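Local atomic coordinates of VP1 (PDB entry 4PCH), a protein that forms the pentamers from which the human polyomavirus 7 capsid is built and probably takes part in attachment to host cells. Residues 51-60 / 139-147; 127-137 / 153-164. One frame throughout, in Å; residues are numbered along the deposited sequence. Where two conformers were deposited one is given.

Contact 1 of 2, residues 51-60 / 139-147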
ATOM      1  N   ASP B  51     -29.450 -11.800  11.891  1.00 19.64           N
ATOM      2  CA  ASP B  51     -29.757 -10.417  11.502  1.00 21.41           C
ATOM      3  C   ASP B  51     -29.774  -9.407  12.655  1.00 21.16           C
ATOM      4  O   ASP B  51     -30.287  -8.314  12.479  1.00 22.38           O
ATOM      5  CB  ASP B  51     -31.100 -10.357  10.775  1.00 22.23           C
ATOM      6  CG  ASP B  51     -32.266 -10.850  11.637  1.00 25.36           C
ATOM      7  OD1 ASP B  51     -32.010 -11.171  12.818  1.00 26.64           O
ATOM      8  OD2 ASP B  51     -33.398 -10.924  11.144  1.00 25.58           O
ATOM      9  N   THR B  52     -29.202  -9.767  13.793  1.00 20.83           N
ATOM     10  CA  THR B  52     -29.387  -9.002  15.031  1.00 21.29           C
ATOM     11  C   THR B  52     -28.098  -8.782  15.751  1.00 20.98           C
ATOM     12  O   THR B  52     -27.364  -9.742  16.027  1.00 21.61           O
ATOM     13  CB  THR B  52     -30.377  -9.751  15.957  1.00 23.43           C
ATOM     14  OG1 THR B  52     -31.638  -9.879  15.298  1.00 25.84           O
ATOM     15  CG2 THR B  52     -30.604  -8.986  17.237  1.00 25.51           C
ATOM     16  N   LEU B  53     -27.779  -7.511  16.026  1.00 19.27           N
ATOM     17  CA  LEU B  53     -26.675  -7.156  16.893  1.00 20.08           C
ATOM     18  C   LEU B  53     -27.045  -7.391  18.347  1.00 21.55           C
ATOM     19  O   LEU B  53     -28.008  -6.834  18.823  1.00 21.34           O
ATOM     20  CB  LEU B  53     -26.277  -5.674  16.733  1.00 19.54           C
ATOM     21  CG  LEU B  53     -25.379  -5.393  15.545  1.00 20.12           C
ATOM     22  CD1 LEU B  53     -26.102  -5.699  14.244  1.00 21.36           C
ATOM     23  CD2 LEU B  53     -24.938  -3.932  15.618  1.00 21.62           C
ATOM     24  N   GLY B  54     -26.253  -8.195  19.037  1.00 25.28           N
ATOM     25  CA  GLY B  54     -26.527  -8.523  20.437  1.00 27.11           C
ATOM     26  C   GLY B  54     -25.486  -7.930  21.361  1.00 24.93           C
ATOM     27  O   GLY B  54     -24.332  -7.833  21.015  1.00 23.07           O
ATOM     28  N   PRO B  55     -25.884  -7.542  22.568  1.00 27.99           N
ATOM     29  CA  PRO B  55     -24.926  -6.977  23.485  1.00 25.86           C
ATOM     30  C   PRO B  55     -23.918  -8.061  23.922  1.00 20.70           C
ATOM     31  O   PRO B  55     -24.284  -9.220  24.133  1.00 24.05           O
ATOM     32  CB  PRO B  55     -25.801  -6.497  24.648  1.00 29.14           C
ATOM     33  CG  PRO B  55     -26.968  -7.395  24.623  1.00 28.61           C
ATOM     34  CD  PRO B  55     -27.156  -7.894  23.232  1.00 28.99           C
ATOM     35  N   GLY B  56     -22.669  -7.659  24.062  1.00 20.48           N
ATOM     36  CA  GLY B  56     -21.594  -8.612  24.323  1.00 18.15           C
ATOM     37  C   GLY B  56     -20.954  -9.151  23.055  1.00 17.45           C
ATOM     38  O   GLY B  56     -19.842  -9.656  23.110  1.00 19.20           O
ATOM     39  N   ALA B  57     -21.671  -9.087  21.941  1.00 17.55           N
ATOM     40  CA  ALA B  57     -21.188  -9.571  20.648  1.00 18.13           C
ATOM     41  C   ALA B  57     -20.709  -8.445  19.731  1.00 15.48           C
ATOM     42  O   ALA B  57     -19.729  -8.606  18.986  1.00 14.50           O
ATOM     43  CB  ALA B  57     -22.311 -10.343  19.967  1.00 20.61           C
ATOM     44  N   ALA B  58     -21.426  -7.329  19.756  1.00 15.36           N
ATOM     45  CA  ALA B  58     -21.123  -6.175  18.916  1.00 13.90           C
ATOM     46  C   ALA B  58     -20.130  -5.237  19.585  1.00 13.85           C
ATOM     47  O   ALA B  58     -20.335  -4.841  20.742  1.00 14.43           O
ATOM     48  CB  ALA B  58     -22.405  -5.423  18.608  1.00 15.26           C
ATOM     49  N   LEU B  59     -19.084  -4.849  18.868  1.00 11.55           N
ATOM     50  CA  LEU B  59     -18.096  -3.911  19.427  1.00 11.23           C
ATOM     51  C   LEU B  59     -18.698  -2.516  19.559  1.00 11.40           C
ATOM     52  O   LEU B  59     -19.313  -1.998  18.614  1.00 12.61           O
ATOM     53  CB  LEU B  59     -16.813  -3.838  18.589  1.00 10.99           C
ATOM     54  CG  LEU B  59     -15.661  -3.034  19.212  1.00 10.96           C
ATOM     55  CD1 LEU B  59     -15.160  -3.695  20.491  1.00 12.87           C
ATOM     56  CD2 LEU B  59     -14.547  -2.847  18.202  1.00 14.83           C
ATOM     57  N   CYS B  60     -18.508  -1.902  20.740  1.00 10.97           N
ATOM     58  CA  CYS B  60     -18.956  -0.542  20.967  1.00 10.55           C
ATOM     59  C   CYS B  60     -17.789   0.414  21.114  1.00 10.63           C
ATOM     60  O   CYS B  60     -16.680  -0.007  21.372  1.00 10.25           O
ATOM     61  CB  CYS B  60     -19.855  -0.474  22.206  1.00 11.44           C
ATOM     62  SG  CYS B  60     -21.421  -1.350  22.056  1.00 14.17           S
ATOM     63  N   ARG B 139     -34.389  -4.637   7.824  1.00 22.21           N
ATOM     64  CA  ARG B 139     -33.943  -6.011   8.098  1.00 23.24           C
ATOM     65  C   ARG B 139     -32.863  -6.190   9.180  1.00 22.94           C
ATOM     66  O   ARG B 139     -32.675  -7.309   9.670  1.00 22.79           O
ATOM     67  CB  ARG B 139     -33.425  -6.642   6.806  1.00 24.12           C
ATOM     68  CG  ARG B 139     -34.427  -6.687   5.651  1.00 28.51           C
ATOM     69  CD  ARG B 139     -33.786  -7.377   4.456  1.00 29.57           C
ATOM     70  NE  ARG B 139     -34.569  -7.314   3.228  1.00 39.19           N
ATOM     71  CZ  ARG B 139     -34.475  -6.372   2.283  1.00 39.19           C
ATOM     72  NH1 ARG B 139     -33.634  -5.340   2.383  1.00 35.21           N
ATOM     73  NH2 ARG B 139     -35.247  -6.457   1.215  1.00 39.83           N
ATOM     74  N   LEU B 140     -32.115  -5.135   9.511  1.00 20.34           N
ATOM     75  CA  LEU B 140     -31.053  -5.219  10.520  1.00 19.63           C
ATOM     76  C   LEU B 140     -31.649  -4.791  11.844  1.00 20.90           C
ATOM     77  O   LEU B 140     -32.165  -3.684  11.960  1.00 19.19           O
ATOM     78  CB  LEU B 140     -29.838  -4.339  10.211  1.00 18.13           C
ATOM     79  CG  LEU B 140     -28.668  -4.472  11.212  1.00 16.92           C
ATOM     80  CD1 LEU B 140     -27.972  -5.843  11.116  1.00 17.98           C
ATOM     81  CD2 LEU B 140     -27.641  -3.367  11.054  1.00 18.89           C
ATOM     82  N   LYS B 141     -31.601  -5.714  12.806  1.00 21.27           N
ATOM     83  CA  LYS B 141     -32.184  -5.508  14.119  1.00 21.11           C
ATOM     84  C   LYS B 141     -31.093  -5.271  15.147  1.00 18.61           C
ATOM     85  O   LYS B 141     -29.950  -5.717  14.983  1.00 17.70           O
ATOM     86  CB  LYS B 141     -33.031  -6.713  14.502  1.00 26.43           C
ATOM     87  CG  LYS B 141     -34.244  -6.904  13.587  1.00 32.09           C
ATOM     88  CD  LYS B 141     -34.666  -8.364  13.548  1.00 41.53           C
ATOM     89  CE  LYS B 141     -35.885  -8.586  12.660  1.00 45.60           C
ATOM     90  NZ  LYS B 141     -36.253 -10.029  12.598  1.00 55.27           N
ATOM     91  N   VAL B 142     -31.461  -4.543  16.208  1.00 20.06           N
ATOM     92  CA  VAL B 142     -30.513  -4.131  17.244  1.00 18.86           C
ATOM     93  C   VAL B 142     -31.135  -4.352  18.612  1.00 19.63           C
ATOM     94  O   VAL B 142     -32.205  -3.824  18.906  1.00 20.38           O
ATOM     95  CB  VAL B 142     -30.154  -2.635  17.102  1.00 21.49           C
ATOM     96  CG1 VAL B 142     -29.005  -2.271  18.048  1.00 20.82           C
ATOM     97  CG2 VAL B 142     -29.775  -2.326  15.658  1.00 19.84           C
ATOM     98  N   ASN B 143     -30.466  -5.140  19.434  1.00 20.04           N
ATOM     99  CA  ASN B 143     -30.926  -5.378  20.792  1.00 21.42           C
ATOM    100  C   ASN B 143     -31.086  -4.066  21.580  1.00 20.12           C
ATOM    101  O   ASN B 143     -30.265  -3.156  21.464  1.00 18.92           O
ATOM    102  CB  ASN B 143     -29.963  -6.296  21.515  1.00 22.87           C
ATOM    103  CG  ASN B 143     -30.489  -6.701  22.867  1.00 26.83           C
ATOM    104  OD1 ASN B 143     -30.348  -5.956  23.821  1.00 29.00           O
ATOM    105  ND2 ASN B 143     -31.122  -7.858  22.944  1.00 29.90           N
ATOM    106  N   GLU B 144     -32.155  -3.995  22.364  1.00 23.95           N
ATOM    107  CA  GLU B 144     -32.525  -2.792  23.092  1.00 25.27           C
ATOM    108  C   GLU B 144     -31.531  -2.353  24.159  1.00 23.38           C
ATOM    109  O   GLU B 144     -31.604  -1.213  24.622  1.00 22.51           O
ATOM    110  CB  GLU B 144     -33.910  -2.963  23.729  1.00 31.26           C
ATOM    111  CG  GLU B 144     -35.052  -2.974  22.717  1.00 41.63           C
ATOM    112  CD  GLU B 144     -35.078  -1.714  21.858  1.00 49.04           C
ATOM    113  OE1 GLU B 144     -34.443  -1.717  20.776  1.00 65.01           O
ATOM    114  OE2 GLU B 144     -35.702  -0.712  22.279  1.00 54.65           O
ATOM    115  N   ALA B 145     -30.613  -3.234  24.548  1.00 22.94           N
ATOM    116  CA  ALA B 145     -29.519  -2.856  25.460  1.00 22.35           C
ATOM    117  C   ALA B 145     -28.496  -1.949  24.812  1.00 20.55           C
ATOM    118  O   ALA B 145     -27.697  -1.287  25.502  1.00 19.87           O
ATOM    119  CB  ALA B 145     -28.856  -4.102  26.030  1.00 22.88           C
ATOM    120  N   LEU B 146     -28.521  -1.898  23.477  1.00 18.80           N
ATOM    121  CA  LEU B 146     -27.617  -1.077  22.714  1.00 16.75           C
ATOM    122  C   LEU B 146     -28.308   0.206  22.252  1.00 15.85           C
ATOM    123  O   LEU B 146     -29.535   0.248  22.108  1.00 18.39           O
ATOM    124  CB  LEU B 146     -27.128  -1.872  21.481  1.00 16.22           C
ATOM    125  CG  LEU B 146     -26.426  -3.167  21.835  1.00 16.41           C
ATOM    126  CD1 LEU B 146     -26.146  -3.989  20.592  1.00 18.67           C
ATOM    127  CD2 LEU B 146     -25.155  -2.925  22.633  1.00 19.64           C
ATOM    128  N   GLU B 147     -27.519   1.246  22.001  1.00 15.70           N
ATOM    129  CA  GLU B 147     -28.057   2.526  21.502  1.00 17.58           C
ATOM    130  C   GLU B 147     -28.528   2.373  20.049  1.00 16.26           C
ATOM    131  O   GLU B 147     -27.700   2.213  19.107  1.00 17.63           O
ATOM    132  CB  GLU B 147     -27.008   3.652  21.580  1.00 18.04           C
ATOM    133  CG  GLU B 147     -26.848   4.272  22.973  1.00 20.17           C
ATOM    134  CD  GLU B 147     -27.996   5.196  23.417  1.00 20.38           C
ATOM    135  OE1 GLU B 147     -28.946   5.450  22.662  1.00 28.03           O
ATOM    136  OE2 GLU B 147     -27.976   5.700  24.556  1.00 30.69           O
TER
HETATM  137  O   HOH W   1     -33.952  -9.505   8.967  1.00 18.92           O
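T52 and L53 run parallel to K141 and V142 as a short two-stranded ladder, in which K141 N donates to D51 O at 2.9 Å, L53 N to K141 O, and N143 N to L53 O. T52 CA adds a CA-H...O contact to K141 O, which already accepts the L53 amide. On the face bearing T52 and K141, the lysine chain, extended beyond CG, passes T52 OG1 and crosses D51, where NZ makes a salt bridge to D51 OD2 at 3.3 Å, weak as a hydrogen bond. With chi1 at 60°, the D51 carboxylate lies between its own backbone N and carbonyl carbon, and both its oxygens are engaged. T52 OG1 donates to D51 OD1 from above the carboxylate plane, while a water links D51 OD2 to R139 O. On the other face, L53 CD1 meets L140 CD1 at 3.6 Å. Past the strands, the P55 ring crosses the N143 side chain at about a right angle, with P55 CD 3.6 Å from N143 CG. The amide is held by an Asx turn, N143 OD1 accepting A145 N at 2.8 Å, within the type I turn from N143 to L146. This turn delivers L146 into the bend of 53-60: L146 CD1 rests by L53 and A58, and L146 CD2 lies against P55 and touches C60 SG at 4.1 Å. The pairing is a small parallel sheet tying two loops together, apart from the antiparallel jelly-roll strands. V142 packs on L173 and L59 bonds through its backbone to V171, both just before strand 174-176, while L53 and L140 pack on A99 of a neighbouring subunit.

Contact 2 of 2, residues 127-137 / 153-164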
ATOM      1  N   PRO B 127     -17.770  15.094  24.486  1.00 14.71           N
ATOM      2  CA  PRO B 127     -17.971  13.797  23.804  1.00 13.52           C
ATOM      3  C   PRO B 127     -18.099  13.917  22.308  1.00 12.48           C
ATOM      4  O   PRO B 127     -18.517  14.941  21.792  1.00 13.74           O
ATOM      5  CB  PRO B 127     -19.290  13.260  24.401  1.00 16.11           C
ATOM      6  CG  PRO B 127     -19.738  14.228  25.402  1.00 20.32           C
ATOM      7  CD  PRO B 127     -18.799  15.392  25.493  1.00 18.87           C
ATOM      8  N   LEU B 128     -17.747  12.830  21.628  1.00 12.54           N
ATOM      9  CA  LEU B 128     -17.807  12.708  20.190  1.00 12.30           C
ATOM     10  C   LEU B 128     -19.229  12.820  19.648  1.00 13.40           C
ATOM     11  O   LEU B 128     -20.113  12.095  20.095  1.00 13.78           O
ATOM     12  CB  LEU B 128     -17.230  11.348  19.806  1.00 12.15           C
ATOM     13  CG  LEU B 128     -17.221  11.003  18.307  1.00 13.11           C
ATOM     14  CD1 LEU B 128     -16.194  11.826  17.562  1.00 13.48           C
ATOM     15  CD2 LEU B 128     -16.956   9.533  18.012  1.00 12.82           C
ATOM     16  N   ASP B 129     -19.443  13.719  18.692  1.00 12.66           N
ATOM     17  CA  ASP B 129     -20.731  13.805  17.982  1.00 14.34           C
ATOM     18  C   ASP B 129     -20.784  12.689  16.931  1.00 11.79           C
ATOM     19  O   ASP B 129     -19.827  12.542  16.114  1.00 13.11           O
ATOM     20  CB  ASP B 129     -20.858  15.160  17.285  1.00 15.63           C
ATOM     21  CG  ASP B 129     -20.840  16.327  18.249  1.00 16.93           C
ATOM     22  OD1 ASP B 129     -21.720  16.382  19.163  1.00 19.05           O
ATOM     23  OD2 ASP B 129     -19.965  17.216  18.073  1.00 17.56           O
ATOM     24  N   VAL B 130     -21.899  11.939  16.928  1.00 11.68           N
ATOM     25  CA  VAL B 130     -22.091  10.826  15.973  1.00 12.48           C
ATOM     26  C   VAL B 130     -23.452  10.911  15.291  1.00 12.64           C
ATOM     27  O   VAL B 130     -24.398  11.554  15.779  1.00 13.40           O
ATOM     28  CB  VAL B 130     -21.981   9.419  16.656  1.00 12.49           C
ATOM     29  CG1 VAL B 130     -20.528   9.081  16.898  1.00 14.45           C
ATOM     30  CG2 VAL B 130     -22.783   9.364  17.943  1.00 13.97           C
ATOM     31  N   ILE B 131     -23.533  10.260  14.136  1.00 13.31           N
ATOM     32  CA  ILE B 131     -24.767  10.122  13.397  1.00 13.80           C
ATOM     33  C   ILE B 131     -25.194   8.650  13.449  1.00 13.55           C
ATOM     34  O   ILE B 131     -24.368   7.735  13.261  1.00 15.37           O
ATOM     35  CB  ILE B 131     -24.615  10.556  11.928  1.00 14.80           C
ATOM     36  CG1 ILE B 131     -24.002  11.947  11.810  1.00 17.04           C
ATOM     37  CG2 ILE B 131     -25.968  10.514  11.231  1.00 15.02           C
ATOM     38  CD1 ILE B 131     -23.711  12.332  10.385  1.00 16.89           C
ATOM     39  N   GLY B 132     -26.458   8.428  13.755  1.00 13.12           N
ATOM     40  CA  GLY B 132     -27.023   7.068  13.784  1.00 13.81           C
ATOM     41  C   GLY B 132     -27.460   6.643  12.403  1.00 14.15           C
ATOM     42  O   GLY B 132     -28.239   7.344  11.776  1.00 15.59           O
ATOM     43  N   ILE B 133     -26.937   5.518  11.908  1.00 14.21           N
ATOM     44  CA  ILE B 133     -27.316   5.018  10.592  1.00 14.50           C
ATOM     45  C   ILE B 133     -27.549   3.530  10.688  1.00 12.77           C
ATOM     46  O   ILE B 133     -26.684   2.808  11.162  1.00 13.92           O
ATOM     47  CB  ILE B 133     -26.187   5.211   9.538  1.00 13.20           C
ATOM     48  CG1 ILE B 133     -25.864   6.692   9.394  1.00 15.08           C
ATOM     49  CG2 ILE B 133     -26.613   4.598   8.208  1.00 13.72           C
ATOM     50  CD1 ILE B 133     -26.907   7.482   8.661  1.00 16.80           C
ATOM     51  N   ASN B 134     -28.730   3.093  10.277  1.00 15.03           N
ATOM     52  CA  ASN B 134     -28.969   1.655  10.113  1.00 15.23           C
ATOM     53  C   ASN B 134     -28.800   1.374   8.609  1.00 13.99           C
ATOM     54  O   ASN B 134     -29.566   1.909   7.819  1.00 15.11           O
ATOM     55  CB  ASN B 134     -30.355   1.265  10.594  1.00 16.85           C
ATOM     56  CG  ASN B 134     -30.572  -0.249  10.558  1.00 19.36           C
ATOM     57  OD1 ASN B 134     -30.015  -0.933   9.707  1.00 18.56           O
ATOM     58  ND2 ASN B 134     -31.357  -0.774  11.501  1.00 20.94           N
ATOM     59  N   PRO B 135     -27.801   0.538   8.231  1.00 14.49           N
ATOM     60  CA  PRO B 135     -27.561   0.277   6.807  1.00 15.50           C
ATOM     61  C   PRO B 135     -28.710  -0.435   6.133  1.00 16.04           C
ATOM     62  O   PRO B 135     -28.829  -0.377   4.898  1.00 16.97           O
ATOM     63  CB  PRO B 135     -26.278  -0.576   6.806  1.00 13.50           C
ATOM     64  CG  PRO B 135     -26.270  -1.243   8.127  1.00 13.22           C
ATOM     65  CD  PRO B 135     -26.830  -0.187   9.070  1.00 13.69           C
ATOM     66  N   ASP B 136     -29.588  -1.077   6.909  1.00 16.49           N
ATOM     67  CA  ASP B 136     -30.778  -1.673   6.335  1.00 18.37           C
ATOM     68  C   ASP B 136     -31.903  -1.618   7.361  1.00 20.81           C
ATOM     69  O   ASP B 136     -32.088  -2.559   8.144  1.00 20.30           O
ATOM     70  CB  ASP B 136     -30.525  -3.113   5.895  1.00 19.65           C
ATOM     71  CG  ASP B 136     -31.716  -3.704   5.138  1.00 21.29           C
ATOM     72  OD1 ASP B 136     -32.856  -3.206   5.260  1.00 26.32           O
ATOM     73  OD2 ASP B 136     -31.541  -4.701   4.419  1.00 24.44           O
ATOM     74  N   PRO B 137     -32.606  -0.485   7.407  1.00 20.90           N
ATOM     75  CA  PRO B 137     -33.598  -0.208   8.455  1.00 24.13           C
ATOM     76  C   PRO B 137     -34.708  -1.261   8.541  1.00 27.16           C
ATOM     77  O   PRO B 137     -35.259  -1.480   9.623  1.00 28.77           O
ATOM     78  CB  PRO B 137     -34.178   1.155   8.027  1.00 23.36           C
ATOM     79  CG  PRO B 137     -33.100   1.790   7.199  1.00 21.83           C
ATOM     80  CD  PRO B 137     -32.503   0.635   6.451  1.00 21.38           C
ATOM     81  N   ASP B 153     -30.923   5.239   6.652  1.00 17.57           N
ATOM     82  CA  ASP B 153     -29.748   4.600   6.035  1.00 18.00           C
ATOM     83  C   ASP B 153     -28.821   5.616   5.348  1.00 17.98           C
ATOM     84  O   ASP B 153     -27.801   5.242   4.771  1.00 15.38           O
ATOM     85  CB  ASP B 153     -30.188   3.502   5.033  1.00 18.44           C
ATOM     86  CG  ASP B 153     -30.837   4.063   3.783  1.00 21.07           C
ATOM     87  OD1 ASP B 153     -31.461   5.128   3.848  1.00 27.08           O
ATOM     88  OD2 ASP B 153     -30.771   3.414   2.736  1.00 26.84           O
ATOM     89  N   VAL B 154     -29.159   6.898   5.441  1.00 17.04           N
ATOM     90  CA  VAL B 154     -28.319   7.949   4.868  1.00 17.75           C
ATOM     91  C   VAL B 154     -28.123   9.037   5.905  1.00 18.49           C
ATOM     92  O   VAL B 154     -28.984   9.260   6.776  1.00 16.99           O
ATOM     93  CB  VAL B 154     -28.903   8.565   3.588  1.00 19.10           C
ATOM     94  CG1 VAL B 154     -28.850   7.539   2.451  1.00 19.74           C
ATOM     95  CG2 VAL B 154     -30.313   9.063   3.790  1.00 20.86           C
ATOM     96  N   ALA B 155     -27.039   9.767   5.730  1.00 17.00           N
ATOM     97  CA  ALA B 155     -26.630  10.827   6.643  1.00 17.36           C
ATOM     98  C   ALA B 155     -27.299  12.145   6.325  1.00 19.57           C
ATOM     99  O   ALA B 155     -26.635  13.196   6.156  1.00 20.44           O
ATOM    100  CB  ALA B 155     -25.114  10.943   6.617  1.00 18.30           C
ATOM    101  N   SER B 156     -28.631  12.104   6.294  1.00 18.96           N
ATOM    102  CA  SER B 156     -29.463  13.249   6.022  1.00 21.10           C
ATOM    103  C   SER B 156     -29.543  14.182   7.230  1.00 22.35           C
ATOM    104  O   SER B 156     -29.092  13.839   8.324  1.00 21.51           O
ATOM    105  CB  SER B 156     -30.875  12.800   5.673  1.00 23.21           C
ATOM    106  OG  SER B 156     -31.468  12.194   6.796  1.00 25.88           O
ATOM    107  N   LEU B 157     -30.140  15.350   7.000  1.00 25.54           N
ATOM    108  CA  LEU B 157     -30.371  16.312   8.065  1.00 30.25           C
ATOM    109  C   LEU B 157     -31.229  15.711   9.171  1.00 28.04           C
ATOM    110  O   LEU B 157     -31.116  16.119  10.316  1.00 31.45           O
ATOM    111  CB  LEU B 157     -31.050  17.567   7.515  1.00 33.88           C
ATOM    112  CG  LEU B 157     -30.226  18.471   6.591  1.00 43.04           C
ATOM    113  CD1 LEU B 157     -31.114  19.562   6.007  1.00 44.30           C
ATOM    114  CD2 LEU B 157     -29.043  19.075   7.337  1.00 46.37           C
ATOM    115  N   GLN B 158     -32.075  14.747   8.807  1.00 28.48           N
ATOM    116  CA  GLN B 158     -32.994  14.064   9.709  1.00 32.74           C
ATOM    117  C   GLN B 158     -32.433  12.849  10.461  1.00 33.73           C
ATOM    118  O   GLN B 158     -33.090  12.348  11.377  1.00 29.11           O
ATOM    119  CB  GLN B 158     -34.202  13.561   8.905  1.00 38.76           C
ATOM    120  CG  GLN B 158     -35.119  14.658   8.382  1.00 47.72           C
ATOM    121  CD  GLN B 158     -34.618  15.311   7.107  1.00 46.90           C
ATOM    122  OE1 GLN B 158     -33.883  14.706   6.317  1.00 41.45           O
ATOM    123  NE2 GLN B 158     -35.026  16.552   6.892  1.00 49.01           N
ATOM    124  N   ALA B 159     -31.271  12.329  10.058  1.00 26.06           N
ATOM    125  CA  ALA B 159     -30.701  11.148  10.710  1.00 22.50           C
ATOM    126  C   ALA B 159     -30.439  11.491  12.174  1.00 24.42           C
ATOM    127  O   ALA B 159     -30.042  12.611  12.486  1.00 20.69           O
ATOM    128  CB  ALA B 159     -29.405  10.742  10.046  1.00 22.48           C
ATOM    129  N   LEU B 160     -30.657  10.526  13.055  1.00 18.99           N
ATOM    130  CA  LEU B 160     -30.490  10.751  14.498  1.00 18.22           C
ATOM    131  C   LEU B 160     -29.054  11.179  14.822  1.00 16.74           C
ATOM    132  O   LEU B 160     -28.088  10.590  14.336  1.00 17.47           O
ATOM    133  CB  LEU B 160     -30.821   9.463  15.238  1.00 18.79           C
ATOM    134  CG  LEU B 160     -30.742   9.370  16.760  1.00 20.79           C
ATOM    135  CD1 LEU B 160     -31.590  10.442  17.409  1.00 22.57           C
ATOM    136  CD2 LEU B 160     -31.175   7.957  17.175  1.00 21.76           C
ATOM    137  N   ARG B 161     -28.938  12.192  15.682  1.00 16.84           N
ATOM    138  CA  ARG B 161     -27.644  12.653  16.155  0.50 15.60           C
ATOM    139  C   ARG B 161     -27.583  12.541  17.661  1.00 14.93           C
ATOM    140  O   ARG B 161     -28.556  12.838  18.351  1.00 14.98           O
ATOM    141  CB  ARG B 161     -27.393  14.075  15.696  0.50 17.68           C
ATOM    142  CG  ARG B 161     -26.969  14.075  14.252  0.50 19.55           C
ATOM    143  CD  ARG B 161     -26.951  15.447  13.651  0.50 22.12           C
ATOM    144  NE  ARG B 161     -26.072  15.449  12.492  0.50 23.60           N
ATOM    145  CZ  ARG B 161     -26.456  15.083  11.272  0.50 25.44           C
ATOM    146  NH1 ARG B 161     -27.707  14.673  11.060  0.50 24.72           N
ATOM    147  NH2 ARG B 161     -25.596  15.128  10.267  0.50 23.69           N
ATOM    148  N   LYS B 162     -26.441  12.076  18.151  1.00 15.03           N
ATOM    149  CA  LYS B 162     -26.196  11.890  19.582  1.00 16.78           C
ATOM    150  C   LYS B 162     -24.716  12.084  19.834  1.00 15.00           C
ATOM    151  O   LYS B 162     -23.908  12.186  18.897  1.00 13.95           O
ATOM    152  CB  LYS B 162     -26.595  10.496  20.065  1.00 19.28           C
ATOM    153  CG  LYS B 162     -28.079  10.197  20.154  1.00 24.18           C
ATOM    154  CD  LYS B 162     -28.360   9.160  21.229  1.00 28.38           C
ATOM    155  CE  LYS B 162     -29.857   9.013  21.398  1.00 34.30           C
ATOM    156  NZ  LYS B 162     -30.225   7.863  22.257  1.00 35.07           N
ATOM    157  N   GLN B 163     -24.359  12.174  21.115  1.00 15.55           N
ATOM    158  CA  GLN B 163     -22.942  12.150  21.503  1.00 14.18           C
ATOM    159  C   GLN B 163     -22.592  10.856  22.212  1.00 13.16           C
ATOM    160  O   GLN B 163     -23.413  10.295  22.922  1.00 15.06           O
ATOM    161  CB  GLN B 163     -22.622  13.347  22.405  1.00 18.44           C
ATOM    162  CG  GLN B 163     -23.003  14.669  21.797  1.00 21.42           C
ATOM    163  CD  GLN B 163     -22.491  15.850  22.625  1.00 28.44           C
ATOM    164  OE1 GLN B 163     -21.684  16.649  22.157  1.00 33.88           O
ATOM    165  NE2 GLN B 163     -22.920  15.926  23.868  1.00 24.89           N
ATOM    166  N   VAL B 164     -21.349  10.402  22.044  1.00 14.22           N
ATOM    167  CA  VAL B 164     -20.931   9.121  22.610  1.00 13.72           C
ATOM    168  C   VAL B 164     -20.565   9.327  24.085  1.00 17.09           C
ATOM    169  O   VAL B 164     -19.419   9.667  24.406  1.00 16.97           O
ATOM    170  CB  VAL B 164     -19.788   8.465  21.820  1.00 14.27           C
ATOM    171  CG1 VAL B 164     -19.501   7.082  22.401  1.00 15.92           C
ATOM    172  CG2 VAL B 164     -20.166   8.317  20.365  1.00 13.06           C
TER
HETATM  173  O   HOH W   2     -16.931  10.493  23.284  1.00 12.90           O
HETATM  174  O   HOH W   3     -24.459  15.605  18.409  1.00 17.75           O
HETATM  175  O   HOH W   4     -30.996   7.257  11.871  1.00 21.20           O
HETATM  176  O   HOH W   5     -30.374   0.575   2.769  1.00 28.26           O
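V130 and K162 form the hydrogen-bonded pair at the middle of an antiparallel ladder, V130 N donating to K162 O at 2.8 Å and K162 N returning a longer bond to V130 O at 3.2 Å. G132 N to L160 O, almost straight at 179°, and V164 N to L128 O extend it in the two directions. On the face of V130, its CG1 meets V164 CG2 at 3.6 Å, the two side chains crossing at about a right angle. I131 and R161 lie side by side on the other face. In the given conformer of R161, one of two, I131 CG1 sits 3.7 Å above the guanidinium plane toward its rim, and S156 O takes NH1 at the edge, while NE pairs with D177. With chi1 at -52°, I131 CG2 lies anti to its own backbone N and touches A159 CB at 3.6 Å. Here the chain folds back through a type I turn from S156 to A159, whose closing A159 N shares S156 O with R161. I133 CD1 reaches toward the inverse gamma turn centred on A155, approaching V154 O to 3.3 Å. Farther along, D153 lies beside N134 and P137: its CB touches the proline ring, and a water joins D153 OD2 to P135 O. An Asx turn, N134 OD1 accepting D136 N, shapes this end. D153 O accepts S42 OG of a neighbouring subunit, on which I133 packs against Y258. Strand 129-132 is the middle of a three-stranded sheet between 161-163 and 174-176, joined to the jelly roll where L128 packs on strands 117-124 and 224-236.

Overall arrangement
The two contacts alternate along the chain, so residues 127-147 run from the middle strand of contact 2, through the turn at N134-D136, into the parallel pair of contact 1. Their centres lie about 16 Å apart, yet they touch: E147 OE1 and K162 NZ form a salt bridge at 2.8 Å, and N134 ND2 probably donates to L140 O. Contact 2 is largely buried, an antiparallel ladder with V130 and V164 packed together and I131 beside R161 on the other face, resting through P127 and L128 on jelly-roll strands. Contact 1 is more open, joining two loops by a brief parallel pairing with a D51-K141 salt bridge and a separate leucine-proline cluster. Both reach the same neighbouring subunit of the pentamer.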